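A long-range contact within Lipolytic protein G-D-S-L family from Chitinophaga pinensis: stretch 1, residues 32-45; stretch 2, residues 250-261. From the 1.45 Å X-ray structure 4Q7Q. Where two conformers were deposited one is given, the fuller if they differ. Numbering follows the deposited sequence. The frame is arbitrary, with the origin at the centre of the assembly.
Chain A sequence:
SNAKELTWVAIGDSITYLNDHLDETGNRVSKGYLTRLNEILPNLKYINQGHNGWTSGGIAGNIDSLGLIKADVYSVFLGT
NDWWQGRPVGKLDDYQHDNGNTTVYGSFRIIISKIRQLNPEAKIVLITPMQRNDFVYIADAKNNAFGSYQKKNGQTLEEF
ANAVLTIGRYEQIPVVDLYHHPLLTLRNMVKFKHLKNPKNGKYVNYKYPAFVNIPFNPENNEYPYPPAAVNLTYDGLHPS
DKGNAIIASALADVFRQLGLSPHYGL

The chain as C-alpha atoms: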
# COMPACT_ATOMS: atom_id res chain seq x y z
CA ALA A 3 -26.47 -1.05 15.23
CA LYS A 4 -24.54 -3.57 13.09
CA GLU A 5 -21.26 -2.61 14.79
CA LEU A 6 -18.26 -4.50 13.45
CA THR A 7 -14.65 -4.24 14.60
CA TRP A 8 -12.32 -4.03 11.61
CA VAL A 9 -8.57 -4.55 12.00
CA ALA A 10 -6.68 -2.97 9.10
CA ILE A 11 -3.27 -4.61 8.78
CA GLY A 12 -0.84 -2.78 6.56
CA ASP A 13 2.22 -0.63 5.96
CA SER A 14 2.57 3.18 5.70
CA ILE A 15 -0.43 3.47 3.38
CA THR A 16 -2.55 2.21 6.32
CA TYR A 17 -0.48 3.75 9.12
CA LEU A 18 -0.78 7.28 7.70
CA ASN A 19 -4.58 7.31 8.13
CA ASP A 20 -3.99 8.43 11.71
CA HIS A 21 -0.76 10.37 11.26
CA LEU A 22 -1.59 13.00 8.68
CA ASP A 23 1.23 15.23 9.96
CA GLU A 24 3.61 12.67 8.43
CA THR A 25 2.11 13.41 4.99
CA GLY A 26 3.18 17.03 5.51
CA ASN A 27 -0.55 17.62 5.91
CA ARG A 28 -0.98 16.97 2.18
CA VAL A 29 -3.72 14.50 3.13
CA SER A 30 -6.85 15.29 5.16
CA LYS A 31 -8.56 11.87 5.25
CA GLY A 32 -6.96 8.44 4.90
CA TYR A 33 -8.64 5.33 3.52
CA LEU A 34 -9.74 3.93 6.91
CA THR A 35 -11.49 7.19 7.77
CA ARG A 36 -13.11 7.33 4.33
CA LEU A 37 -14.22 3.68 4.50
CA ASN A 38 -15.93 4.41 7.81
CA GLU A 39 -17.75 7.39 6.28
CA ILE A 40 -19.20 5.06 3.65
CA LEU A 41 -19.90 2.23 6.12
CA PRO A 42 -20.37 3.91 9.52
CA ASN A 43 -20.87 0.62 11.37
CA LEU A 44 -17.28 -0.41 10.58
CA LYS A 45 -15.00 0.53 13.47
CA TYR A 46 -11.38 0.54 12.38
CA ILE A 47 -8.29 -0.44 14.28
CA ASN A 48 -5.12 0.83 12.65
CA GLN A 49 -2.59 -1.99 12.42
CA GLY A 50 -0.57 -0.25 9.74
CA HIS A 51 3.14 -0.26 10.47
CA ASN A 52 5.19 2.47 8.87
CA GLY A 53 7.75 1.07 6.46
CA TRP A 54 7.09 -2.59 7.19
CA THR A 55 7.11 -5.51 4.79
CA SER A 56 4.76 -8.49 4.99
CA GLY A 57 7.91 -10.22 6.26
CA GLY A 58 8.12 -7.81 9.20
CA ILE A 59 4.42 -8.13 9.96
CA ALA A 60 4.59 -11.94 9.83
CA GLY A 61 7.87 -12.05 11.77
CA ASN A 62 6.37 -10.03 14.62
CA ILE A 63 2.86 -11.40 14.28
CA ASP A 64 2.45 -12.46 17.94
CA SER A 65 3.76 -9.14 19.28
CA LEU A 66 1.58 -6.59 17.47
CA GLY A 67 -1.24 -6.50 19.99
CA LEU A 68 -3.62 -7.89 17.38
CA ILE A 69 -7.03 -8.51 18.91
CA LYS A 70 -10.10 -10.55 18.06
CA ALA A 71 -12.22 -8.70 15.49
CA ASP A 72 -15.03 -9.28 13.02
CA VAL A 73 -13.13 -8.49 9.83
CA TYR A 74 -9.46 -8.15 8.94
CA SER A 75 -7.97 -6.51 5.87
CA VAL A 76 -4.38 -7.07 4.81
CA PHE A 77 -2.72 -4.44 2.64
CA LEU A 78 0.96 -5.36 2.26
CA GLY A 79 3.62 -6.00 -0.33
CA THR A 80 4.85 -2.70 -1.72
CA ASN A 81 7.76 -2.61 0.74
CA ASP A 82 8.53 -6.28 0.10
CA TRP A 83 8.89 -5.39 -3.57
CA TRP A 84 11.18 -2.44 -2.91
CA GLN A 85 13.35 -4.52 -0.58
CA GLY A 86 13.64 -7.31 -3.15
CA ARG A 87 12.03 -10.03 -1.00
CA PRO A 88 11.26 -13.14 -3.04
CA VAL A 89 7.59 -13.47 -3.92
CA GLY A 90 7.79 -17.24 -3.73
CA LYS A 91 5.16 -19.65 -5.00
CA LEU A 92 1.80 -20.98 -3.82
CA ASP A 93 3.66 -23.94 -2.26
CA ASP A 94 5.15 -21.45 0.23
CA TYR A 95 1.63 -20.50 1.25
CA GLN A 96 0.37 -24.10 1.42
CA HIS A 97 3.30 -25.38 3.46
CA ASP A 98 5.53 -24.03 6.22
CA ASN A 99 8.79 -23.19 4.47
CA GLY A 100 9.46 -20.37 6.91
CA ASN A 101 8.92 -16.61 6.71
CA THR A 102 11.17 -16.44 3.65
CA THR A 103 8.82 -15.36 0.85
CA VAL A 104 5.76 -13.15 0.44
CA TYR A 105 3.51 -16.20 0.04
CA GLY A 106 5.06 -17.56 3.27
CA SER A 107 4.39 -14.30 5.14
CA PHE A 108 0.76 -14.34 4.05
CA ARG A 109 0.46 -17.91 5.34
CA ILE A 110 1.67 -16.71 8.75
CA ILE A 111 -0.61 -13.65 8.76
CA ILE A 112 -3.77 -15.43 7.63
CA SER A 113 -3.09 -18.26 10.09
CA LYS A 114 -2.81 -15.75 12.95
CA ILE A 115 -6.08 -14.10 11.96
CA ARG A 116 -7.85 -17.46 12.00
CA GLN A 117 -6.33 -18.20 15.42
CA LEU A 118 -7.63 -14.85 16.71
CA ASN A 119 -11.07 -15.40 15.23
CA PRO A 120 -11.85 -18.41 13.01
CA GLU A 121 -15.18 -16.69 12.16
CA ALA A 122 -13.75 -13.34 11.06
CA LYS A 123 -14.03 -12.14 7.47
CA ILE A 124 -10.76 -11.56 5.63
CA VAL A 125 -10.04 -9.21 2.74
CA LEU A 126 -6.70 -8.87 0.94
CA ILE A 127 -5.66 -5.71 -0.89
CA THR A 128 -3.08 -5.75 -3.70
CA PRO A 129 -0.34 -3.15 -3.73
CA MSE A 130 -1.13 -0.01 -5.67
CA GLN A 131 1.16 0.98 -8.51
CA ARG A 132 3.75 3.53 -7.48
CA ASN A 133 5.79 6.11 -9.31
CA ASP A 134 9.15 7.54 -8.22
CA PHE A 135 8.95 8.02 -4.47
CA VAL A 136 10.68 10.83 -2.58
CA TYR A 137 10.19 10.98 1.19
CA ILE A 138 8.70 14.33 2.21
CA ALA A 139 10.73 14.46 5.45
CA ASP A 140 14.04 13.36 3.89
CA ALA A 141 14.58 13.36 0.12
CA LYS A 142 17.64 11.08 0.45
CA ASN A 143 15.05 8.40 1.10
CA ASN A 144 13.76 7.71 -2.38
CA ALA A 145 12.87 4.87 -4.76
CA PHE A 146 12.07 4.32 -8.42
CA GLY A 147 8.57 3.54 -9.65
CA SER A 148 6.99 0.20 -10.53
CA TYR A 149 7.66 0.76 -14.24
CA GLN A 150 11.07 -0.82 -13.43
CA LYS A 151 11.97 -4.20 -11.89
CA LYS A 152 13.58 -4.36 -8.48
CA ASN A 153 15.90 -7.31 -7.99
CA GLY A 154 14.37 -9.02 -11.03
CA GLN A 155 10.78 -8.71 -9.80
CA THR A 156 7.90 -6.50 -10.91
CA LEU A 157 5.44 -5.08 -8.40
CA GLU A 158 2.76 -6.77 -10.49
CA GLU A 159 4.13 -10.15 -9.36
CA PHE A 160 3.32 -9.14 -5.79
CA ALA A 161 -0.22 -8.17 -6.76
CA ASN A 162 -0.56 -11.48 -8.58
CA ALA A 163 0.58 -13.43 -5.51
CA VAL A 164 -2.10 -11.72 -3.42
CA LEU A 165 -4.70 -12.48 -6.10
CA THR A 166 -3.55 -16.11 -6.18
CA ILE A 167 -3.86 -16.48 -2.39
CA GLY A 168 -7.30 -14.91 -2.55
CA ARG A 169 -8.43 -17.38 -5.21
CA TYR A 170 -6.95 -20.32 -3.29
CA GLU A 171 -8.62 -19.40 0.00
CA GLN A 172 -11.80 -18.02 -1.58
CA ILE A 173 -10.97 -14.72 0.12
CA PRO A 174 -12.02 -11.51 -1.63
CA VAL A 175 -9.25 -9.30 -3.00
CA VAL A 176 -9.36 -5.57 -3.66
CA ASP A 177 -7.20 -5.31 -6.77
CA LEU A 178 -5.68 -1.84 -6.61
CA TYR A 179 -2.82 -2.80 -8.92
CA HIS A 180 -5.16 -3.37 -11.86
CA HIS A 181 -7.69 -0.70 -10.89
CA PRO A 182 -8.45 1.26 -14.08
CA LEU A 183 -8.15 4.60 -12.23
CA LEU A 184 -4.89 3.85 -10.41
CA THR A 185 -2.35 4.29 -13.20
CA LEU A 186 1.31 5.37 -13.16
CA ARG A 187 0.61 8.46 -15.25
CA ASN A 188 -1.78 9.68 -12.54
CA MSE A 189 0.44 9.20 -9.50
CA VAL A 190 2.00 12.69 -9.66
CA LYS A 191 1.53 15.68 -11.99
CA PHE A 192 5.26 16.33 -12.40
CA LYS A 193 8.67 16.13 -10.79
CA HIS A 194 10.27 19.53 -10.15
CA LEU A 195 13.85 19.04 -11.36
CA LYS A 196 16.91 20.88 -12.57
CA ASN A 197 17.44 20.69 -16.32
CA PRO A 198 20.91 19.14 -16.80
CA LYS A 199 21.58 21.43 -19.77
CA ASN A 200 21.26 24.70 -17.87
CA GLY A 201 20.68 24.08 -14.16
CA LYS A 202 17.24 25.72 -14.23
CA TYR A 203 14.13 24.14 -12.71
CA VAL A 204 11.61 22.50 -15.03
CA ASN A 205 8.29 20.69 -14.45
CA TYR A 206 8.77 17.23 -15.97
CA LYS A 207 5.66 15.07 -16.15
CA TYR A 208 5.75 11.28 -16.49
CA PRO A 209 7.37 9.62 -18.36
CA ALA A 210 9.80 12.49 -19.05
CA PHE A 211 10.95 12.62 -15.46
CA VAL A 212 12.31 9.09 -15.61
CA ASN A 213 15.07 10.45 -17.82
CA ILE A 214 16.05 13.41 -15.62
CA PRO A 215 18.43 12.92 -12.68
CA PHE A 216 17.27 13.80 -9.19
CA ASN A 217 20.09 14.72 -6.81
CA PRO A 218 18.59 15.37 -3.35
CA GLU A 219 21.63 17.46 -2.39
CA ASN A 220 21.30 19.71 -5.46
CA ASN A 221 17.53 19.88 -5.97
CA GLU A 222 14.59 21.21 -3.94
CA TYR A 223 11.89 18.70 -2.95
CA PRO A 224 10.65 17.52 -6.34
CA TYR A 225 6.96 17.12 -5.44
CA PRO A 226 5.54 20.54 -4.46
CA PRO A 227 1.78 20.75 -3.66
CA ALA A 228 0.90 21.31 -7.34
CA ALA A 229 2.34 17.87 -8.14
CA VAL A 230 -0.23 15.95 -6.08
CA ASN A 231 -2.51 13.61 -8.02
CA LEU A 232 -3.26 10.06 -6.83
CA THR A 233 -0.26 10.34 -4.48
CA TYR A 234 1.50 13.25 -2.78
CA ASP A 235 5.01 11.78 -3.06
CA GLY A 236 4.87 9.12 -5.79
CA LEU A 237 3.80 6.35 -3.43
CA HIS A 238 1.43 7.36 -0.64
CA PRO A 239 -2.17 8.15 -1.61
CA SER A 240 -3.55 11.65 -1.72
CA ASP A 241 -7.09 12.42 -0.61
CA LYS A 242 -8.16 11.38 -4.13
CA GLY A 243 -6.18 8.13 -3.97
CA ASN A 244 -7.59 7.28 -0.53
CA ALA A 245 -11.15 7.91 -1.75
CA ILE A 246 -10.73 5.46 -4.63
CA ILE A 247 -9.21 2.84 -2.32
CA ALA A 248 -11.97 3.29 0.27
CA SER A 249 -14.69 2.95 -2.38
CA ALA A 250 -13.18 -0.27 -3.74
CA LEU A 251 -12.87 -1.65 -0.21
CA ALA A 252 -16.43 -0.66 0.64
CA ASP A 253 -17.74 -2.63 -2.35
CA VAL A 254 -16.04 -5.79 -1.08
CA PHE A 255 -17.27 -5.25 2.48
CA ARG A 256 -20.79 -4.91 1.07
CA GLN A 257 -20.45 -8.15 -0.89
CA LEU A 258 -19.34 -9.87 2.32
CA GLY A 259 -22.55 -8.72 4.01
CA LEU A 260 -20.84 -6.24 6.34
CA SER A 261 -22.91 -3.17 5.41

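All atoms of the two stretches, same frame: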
# COMPACT_ATOMS: atom_id res chain seq x y z
N GLY A 32 -7.52 9.69 5.39
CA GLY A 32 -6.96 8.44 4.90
C GLY A 32 -8.03 7.45 4.51
O GLY A 32 -9.22 7.73 4.64
N TYR A 33 -7.64 6.26 4.05
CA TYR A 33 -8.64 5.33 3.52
C TYR A 33 -9.48 4.63 4.60
O TYR A 33 -10.60 4.21 4.32
CB TYR A 33 -8.04 4.35 2.50
CG TYR A 33 -7.38 3.12 3.09
CD1 TYR A 33 -8.11 1.97 3.37
CD2 TYR A 33 -6.01 3.11 3.35
CE1 TYR A 33 -7.51 0.85 3.90
CE2 TYR A 33 -5.40 1.99 3.89
CZ TYR A 33 -6.15 0.87 4.16
OH TYR A 33 -5.53 -0.23 4.71
N LEU A 34 -8.95 4.52 5.82
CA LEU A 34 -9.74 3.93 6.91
C LEU A 34 -10.87 4.87 7.30
O LEU A 34 -12.03 4.45 7.47
CB LEU A 34 -8.88 3.66 8.15
CG LEU A 34 -7.55 2.93 7.97
CD1 LEU A 34 -6.89 2.66 9.33
CD2 LEU A 34 -7.72 1.65 7.20
N THR A 35 -10.53 6.14 7.45
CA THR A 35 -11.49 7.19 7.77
C THR A 35 -12.57 7.26 6.70
O THR A 35 -13.76 7.30 7.00
CB THR A 35 -10.78 8.55 7.92
OG1 THR A 35 -9.85 8.47 9.00
CG2 THR A 35 -11.77 9.69 8.16
N ARG A 36 -12.15 7.25 5.43
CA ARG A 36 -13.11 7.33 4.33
C ARG A 36 -13.99 6.09 4.23
O ARG A 36 -15.18 6.20 3.94
CB ARG A 36 -12.38 7.59 3.02
CG ARG A 36 -11.69 8.94 2.99
CD ARG A 36 -10.92 9.15 1.68
NE ARG A 36 -10.25 10.45 1.66
CZ ARG A 36 -10.86 11.59 1.37
NH1 ARG A 36 -10.19 12.73 1.39
NH2 ARG A 36 -12.15 11.59 1.07
N LEU A 37 -13.42 4.91 4.48
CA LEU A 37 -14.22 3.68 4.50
C LEU A 37 -15.33 3.81 5.54
O LEU A 37 -16.49 3.52 5.27
CB LEU A 37 -13.35 2.45 4.79
CG LEU A 37 -13.99 1.04 4.77
CD1 LEU A 37 -14.88 0.72 6.01
CD2 LEU A 37 -14.78 0.83 3.48
N ASN A 38 -14.95 4.24 6.74
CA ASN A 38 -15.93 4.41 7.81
C ASN A 38 -17.02 5.42 7.47
O ASN A 38 -18.15 5.27 7.90
CB ASN A 38 -15.23 4.73 9.13
CG ASN A 38 -16.20 5.16 10.21
OD1 ASN A 38 -16.34 6.36 10.49
ND2 ASN A 38 -16.88 4.20 10.82
N GLU A 39 -16.70 6.45 6.69
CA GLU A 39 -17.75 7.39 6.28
C GLU A 39 -18.78 6.70 5.39
O GLU A 39 -19.97 6.98 5.47
CB GLU A 39 -17.17 8.61 5.58
CG GLU A 39 -16.31 9.48 6.47
CD GLU A 39 -15.66 10.64 5.73
OE1 GLU A 39 -15.58 10.61 4.48
OE2 GLU A 39 -15.23 11.59 6.41
N ILE A 40 -18.31 5.79 4.54
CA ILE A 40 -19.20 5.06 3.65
C ILE A 40 -19.99 4.00 4.43
O ILE A 40 -21.21 3.84 4.24
CB ILE A 40 -18.40 4.40 2.51
CG1 ILE A 40 -17.61 5.46 1.74
CG2 ILE A 40 -19.32 3.63 1.58
CD1 ILE A 40 -16.53 4.89 0.83
N LEU A 41 -19.30 3.28 5.30
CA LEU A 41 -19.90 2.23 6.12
C LEU A 41 -19.68 2.55 7.60
O LEU A 41 -18.72 2.08 8.20
CB LEU A 41 -19.29 0.87 5.78
CG LEU A 41 -19.36 0.49 4.29
CD1 LEU A 41 -18.64 -0.82 4.04
CD2 LEU A 41 -20.81 0.44 3.78
N PRO A 42 -20.58 3.36 8.18
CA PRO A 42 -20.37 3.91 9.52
C PRO A 42 -20.40 2.89 10.65
O PRO A 42 -19.98 3.20 11.77
CB PRO A 42 -21.49 4.94 9.67
CG PRO A 42 -22.55 4.52 8.69
CD PRO A 42 -21.78 3.92 7.53
N ASN A 43 -20.88 1.68 10.37
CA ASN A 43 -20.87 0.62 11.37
C ASN A 43 -19.52 -0.10 11.48
O ASN A 43 -19.33 -0.93 12.37
CB ASN A 43 -21.96 -0.41 11.07
CG ASN A 43 -21.80 -1.04 9.70
OD1 ASN A 43 -21.67 -0.34 8.70
ND2 ASN A 43 -21.80 -2.36 9.66
N LEU A 44 -18.59 0.22 10.58
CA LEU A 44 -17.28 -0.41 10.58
C LEU A 44 -16.32 0.42 11.43
O LEU A 44 -16.04 1.58 11.11
CB LEU A 44 -16.75 -0.56 9.15
CG LEU A 44 -17.09 -1.85 8.38
CD1 LEU A 44 -16.30 -3.04 8.93
CD2 LEU A 44 -18.59 -2.13 8.41
N LYS A 45 -15.84 -0.17 12.52
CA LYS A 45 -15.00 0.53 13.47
C LYS A 45 -13.56 0.09 13.31
O LYS A 45 -13.19 -1.02 13.73
CB LYS A 45 -15.48 0.24 14.89
CG LYS A 45 -16.95 0.55 15.10
CD LYS A 45 -17.24 2.04 14.96
CE LYS A 45 -18.71 2.32 15.22
NZ LYS A 45 -18.97 3.79 15.27
N ALA A 250 -13.41 1.10 -3.29
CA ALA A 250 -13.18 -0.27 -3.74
C ALA A 250 -13.33 -1.23 -2.56
O ALA A 250 -13.91 -2.31 -2.69
CB ALA A 250 -11.81 -0.40 -4.37
N LEU A 251 -12.80 -0.82 -1.41
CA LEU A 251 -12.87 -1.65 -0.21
C LEU A 251 -14.30 -1.76 0.28
O LEU A 251 -14.75 -2.83 0.69
CB LEU A 251 -11.96 -1.08 0.88
CG LEU A 251 -11.88 -1.88 2.18
CD1 LEU A 251 -11.47 -3.32 1.91
CD2 LEU A 251 -10.93 -1.22 3.18
N ALA A 252 -15.03 -0.65 0.22
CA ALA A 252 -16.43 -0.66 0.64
C ALA A 252 -17.28 -1.62 -0.18
O ALA A 252 -18.14 -2.30 0.37
CB ALA A 252 -17.02 0.76 0.62
N ASP A 253 -17.01 -1.70 -1.49
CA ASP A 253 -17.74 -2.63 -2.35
C ASP A 253 -17.56 -4.08 -1.89
O ASP A 253 -18.51 -4.86 -1.85
CB ASP A 253 -17.30 -2.50 -3.81
CG ASP A 253 -17.72 -1.18 -4.43
OD1 ASP A 253 -18.64 -0.53 -3.90
OD2 ASP A 253 -17.13 -0.80 -5.47
N VAL A 254 -16.33 -4.44 -1.54
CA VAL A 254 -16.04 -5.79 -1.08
C VAL A 254 -16.70 -6.07 0.28
O VAL A 254 -17.28 -7.13 0.50
CB VAL A 254 -14.53 -6.03 -1.01
CG1 VAL A 254 -14.24 -7.32 -0.26
CG2 VAL A 254 -13.95 -6.08 -2.42
N PHE A 255 -16.60 -5.11 1.19
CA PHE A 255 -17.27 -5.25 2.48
C PHE A 255 -18.76 -5.46 2.30
O PHE A 255 -19.36 -6.30 2.98
CB PHE A 255 -17.00 -4.03 3.37
CG PHE A 255 -15.64 -4.04 4.03
CD1 PHE A 255 -14.77 -5.12 3.88
CD2 PHE A 255 -15.24 -2.98 4.82
CE1 PHE A 255 -13.53 -5.13 4.50
CE2 PHE A 255 -14.00 -2.98 5.44
CZ PHE A 255 -13.14 -4.06 5.28
N ARG A 256 -19.37 -4.72 1.37
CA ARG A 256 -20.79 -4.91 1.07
C ARG A 256 -21.07 -6.32 0.58
O ARG A 256 -22.03 -6.95 1.02
CB ARG A 256 -21.27 -3.91 0.02
CG ARG A 256 -21.34 -2.47 0.49
CD ARG A 256 -22.05 -1.62 -0.55
NE ARG A 256 -22.30 -0.26 -0.07
CZ ARG A 256 -21.55 0.79 -0.39
NH1 ARG A 256 -20.50 0.64 -1.18
NH2 ARG A 256 -21.85 1.99 0.09
N GLN A 257 -20.25 -6.81 -0.33
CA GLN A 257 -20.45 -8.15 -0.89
C GLN A 257 -20.33 -9.23 0.18
O GLN A 257 -20.97 -10.28 0.09
CB GLN A 257 -19.46 -8.42 -2.03
CG GLN A 257 -19.68 -7.54 -3.26
CD GLN A 257 -18.46 -7.48 -4.16
OE1 GLN A 257 -17.44 -8.12 -3.90
NE2 GLN A 257 -18.55 -6.68 -5.22
N LEU A 258 -19.52 -8.95 1.20
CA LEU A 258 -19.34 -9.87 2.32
C LEU A 258 -20.49 -9.81 3.32
O LEU A 258 -20.51 -10.58 4.28
CB LEU A 258 -18.02 -9.59 3.03
CG LEU A 258 -16.77 -10.15 2.37
CD1 LEU A 258 -15.54 -9.70 3.13
CD2 LEU A 258 -16.86 -11.67 2.33
N GLY A 259 -21.42 -8.88 3.12
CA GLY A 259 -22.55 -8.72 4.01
C GLY A 259 -22.24 -7.94 5.27
O GLY A 259 -22.87 -8.15 6.31
N LEU A 260 -21.28 -7.02 5.17
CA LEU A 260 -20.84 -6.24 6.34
C LEU A 260 -21.48 -4.86 6.43
O LEU A 260 -21.26 -4.13 7.40
CB LEU A 260 -19.32 -6.12 6.34
CG LEU A 260 -18.55 -7.44 6.29
CD1 LEU A 260 -17.05 -7.19 6.28
CD2 LEU A 260 -18.94 -8.36 7.44
N SER A 261 -22.28 -4.49 5.43
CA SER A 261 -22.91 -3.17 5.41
C SER A 261 -24.26 -3.17 6.14
O SER A 261 -24.91 -4.21 6.26
CB SER A 261 -23.10 -2.68 3.97
OG SER A 261 -23.96 -3.54 3.25

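A single hydrogen bond joins these two stretches, and it lies beyond the helices rather than between them: N43 ND2 donates to the backbone O of L260 at 2.9 Å, with a nearly straight N-H...O angle of 164°. Everything else across the contact is packing, which illustrates a general principle: apolar side chains fill the space between helices, while a polar group fastens the loops that follow. The contact buries 495 Å², summed over both sides, and L37, L41, L251, A252 and F255 are all buried.

The helices, 33-40 and 250-257, cross at -48°, with axes 9.7 Å apart at their closest. A252 faces L37, their CA atoms 6.2 Å apart. Its small methyl group lets L37 and I40 approach closely: A252 CB lies 3.6 Å from L37 CD2 and 3.8 Å from I40 CG2. One turn before L37, Y33 meets L251, the neighbour of A252, edge-on, ring atom CE1 lying 4.1 Å from L251 CD2.

F255 extends the apolar seam. L37 CD1 and L41 CD1 both lie at the edge of its ring, near the ring plane, the first 3.8 Å from CE2; L41 CD1 also comes within 3.7 Å of F255 CB. L41, where the first helix gives up its helical geometry, has the largest covered area in the contact. Its other methyl, CD2, packs over one face of the R256 guanidinium, 4.1 Å from NH2, and approaches S261 CB at 3.9 Å. R256 thus lends a flat surface to the apolar border while remaining exposed and keeping a salt bridge to D253 (NH1 to OD1, 3.5 Å).

Two turns set up the polar fastening. A type I turn from L41 to L44 carries N43, and a Schellman motif closes the second helix, with G259 adopting the positive phi that glycine readily accepts. Buried L44 places CG 4.2 Å from F255 CD2 and CD2 3.5 Å from L260 O, beside the hydrogen bond.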